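Local coordinates for CD8 alpha antigen (Sus scrofa, PDB 5EDX), which forms a homodimer of immunoglobulin V-type domains and, as a T-cell co-receptor, binds MHC class I molecules, at the interface of chains A and B. Sequence-based numbering; all coordinates share one arbitrary frame. Chains: chain A/B, CD8 alpha antigen.

The interface of chains A and B. Residues chain A 36, 46, 102, 104; chain B 36, 46, 48, 93, 95, 102, 104.
A:Pro46 lies over B:Phe104, and the two-fold axis of the dimer repeats the pair as B:Pro46 over A:Phe104. In the first pair the proline CB stands 4.0 Å above the plane of the B:Phe104 ring, over its centre. In the twin, B:Pro46 CG takes that place, 4.3 Å above the A:Phe104 ring plane. The carbonyl oxygen of each proline also comes close to the ring opposite; A:Pro46 O is 3.4 Å from B:Phe104 CD2.

Leucine methyls meet the far end of each ring. A:Leu36 CD1 is 3.9 Å from B:Phe104 CZ, with CD2 little farther off, and B:Leu36 forks round A:Phe104 CZ in the same way. Both phenylalanines have CG anti to their own carbonyl carbon (chi1 -56° in each chain), which carries the rings across to the partner's proline and leucine.

B:Phe93 extends this apolar core from within chain B. Its CE2 is 3.7 Å from A:Pro46 CD. B:Leu36 CB covers one face of the B:Phe93 ring, and B:Phe104 CD1 meets its edge in plane, so neighbours of its own chain brace it.

A:Leu102 reaches chain B beside the core. Its backbone N lies 3.7 Å above the plane of the B:Phe48 ring, offset toward the rim, while its O faces B:Phe48 CB. The side chain runs off at a steep angle to the direction of B:Phe48, and its CD1 methyl ends 3.3 Å from the B:Ser95 hydroxyl OG. This is a van der Waals contact with a polar atom. B:Leu102 CD2 approaches A:Leu102 CD1 more loosely.

The patch is part of the face-to-face packing of two V-set domains through strands 33-38, 47-52, 90-98 and 101-104 and the loop at Pro46. It joins the two chains into the CD8 alpha-alpha homodimer, a form of the co-receptor that binds MHC class I.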
# COMPACT_ATOMS: atom_id res chain seq x y z
N LEU A 36 -4.24 0.68 -6.62
CA LEU A 36 -3.64 1.72 -5.79
C LEU A 36 -2.72 2.58 -6.65
O LEU A 36 -2.27 2.16 -7.71
CB LEU A 36 -2.84 1.11 -4.65
CG LEU A 36 -3.58 0.11 -3.76
CD1 LEU A 36 -2.63 -0.47 -2.71
CD2 LEU A 36 -4.78 0.78 -3.09
N PRO A 46 0.05 5.74 -0.35
CA PRO A 46 -0.72 5.29 -1.51
C PRO A 46 -2.14 5.82 -1.46
O PRO A 46 -2.68 6.11 -0.39
CB PRO A 46 -0.73 3.77 -1.37
CG PRO A 46 0.39 3.44 -0.47
CD PRO A 46 0.53 4.61 0.47
N LEU A 102 -1.43 -8.73 3.22
CA LEU A 102 -1.61 -7.86 2.06
C LEU A 102 -0.52 -8.12 1.04
O LEU A 102 0.67 -8.05 1.37
CB LEU A 102 -1.58 -6.38 2.48
CG LEU A 102 -2.89 -5.68 2.82
CD1 LEU A 102 -2.63 -4.21 3.09
CD2 LEU A 102 -3.90 -5.85 1.68
N PHE A 104 1.11 -7.16 -2.86
CA PHE A 104 1.17 -6.06 -3.82
C PHE A 104 1.82 -6.50 -5.12
O PHE A 104 2.82 -7.21 -5.10
CB PHE A 104 1.97 -4.88 -3.24
CG PHE A 104 1.45 -4.39 -1.93
CD1 PHE A 104 0.39 -3.49 -1.89
CD2 PHE A 104 2.01 -4.81 -0.74
CE1 PHE A 104 -0.10 -3.03 -0.68
CE2 PHE A 104 1.53 -4.35 0.48
CZ PHE A 104 0.47 -3.46 0.51
N LEU B 36 3.20 -1.57 7.08
CA LEU B 36 3.85 -1.65 5.78
C LEU B 36 5.11 -0.79 5.75
O LEU B 36 5.26 0.13 6.55
CB LEU B 36 2.88 -1.18 4.69
CG LEU B 36 1.49 -1.82 4.70
CD1 LEU B 36 0.59 -1.14 3.68
CD2 LEU B 36 1.62 -3.30 4.40
N PRO B 46 5.41 -1.45 -1.85
CA PRO B 46 5.49 -1.54 -0.39
C PRO B 46 5.68 -2.98 0.05
O PRO B 46 5.37 -3.92 -0.70
CB PRO B 46 4.12 -1.05 0.08
CG PRO B 46 3.46 -0.46 -1.10
CD PRO B 46 4.06 -1.08 -2.30
N PHE B 48 4.91 -5.82 3.09
CA PHE B 48 4.07 -6.16 4.23
C PHE B 48 4.95 -6.64 5.38
O PHE B 48 5.81 -7.51 5.19
CB PHE B 48 3.08 -7.25 3.80
CG PHE B 48 2.30 -7.86 4.93
CD1 PHE B 48 1.18 -7.23 5.45
CD2 PHE B 48 2.67 -9.10 5.45
CE1 PHE B 48 0.47 -7.80 6.49
CE2 PHE B 48 1.95 -9.67 6.48
CZ PHE B 48 0.85 -9.02 7.00
N PHE B 93 4.29 2.79 7.54
CA PHE B 93 2.91 3.26 7.57
C PHE B 93 1.94 2.12 7.83
O PHE B 93 2.31 0.95 7.75
CB PHE B 93 2.55 4.03 6.28
CG PHE B 93 2.67 3.22 5.01
CD1 PHE B 93 3.92 2.83 4.53
CD2 PHE B 93 1.54 2.91 4.26
CE1 PHE B 93 4.03 2.13 3.35
CE2 PHE B 93 1.65 2.20 3.08
CZ PHE B 93 2.89 1.81 2.62
N SER B 95 -1.83 0.28 6.98
CA SER B 95 -3.20 0.36 6.37
C SER B 95 -4.42 -0.38 7.08
O SER B 95 -4.14 -1.21 7.90
CB SER B 95 -3.29 -0.23 4.97
OG SER B 95 -2.85 -1.56 4.97
N LEU B 102 -9.36 0.34 1.19
CA LEU B 102 -8.09 0.39 1.91
C LEU B 102 -7.77 1.81 2.30
O LEU B 102 -7.83 2.70 1.49
CB LEU B 102 -6.93 -0.20 1.10
CG LEU B 102 -6.86 -1.71 0.98
CD1 LEU B 102 -5.98 -2.14 -0.14
CD2 LEU B 102 -6.44 -2.35 2.28
N PHE B 104 -4.90 4.34 4.42
CA PHE B 104 -3.48 4.38 4.77
C PHE B 104 -3.17 5.55 5.68
O PHE B 104 -3.72 6.64 5.51
CB PHE B 104 -2.62 4.47 3.51
CG PHE B 104 -2.88 3.36 2.53
CD1 PHE B 104 -2.22 2.14 2.65
CD2 PHE B 104 -3.78 3.52 1.49
CE1 PHE B 104 -2.45 1.11 1.75
CE2 PHE B 104 -4.02 2.49 0.59
CZ PHE B 104 -3.35 1.29 0.72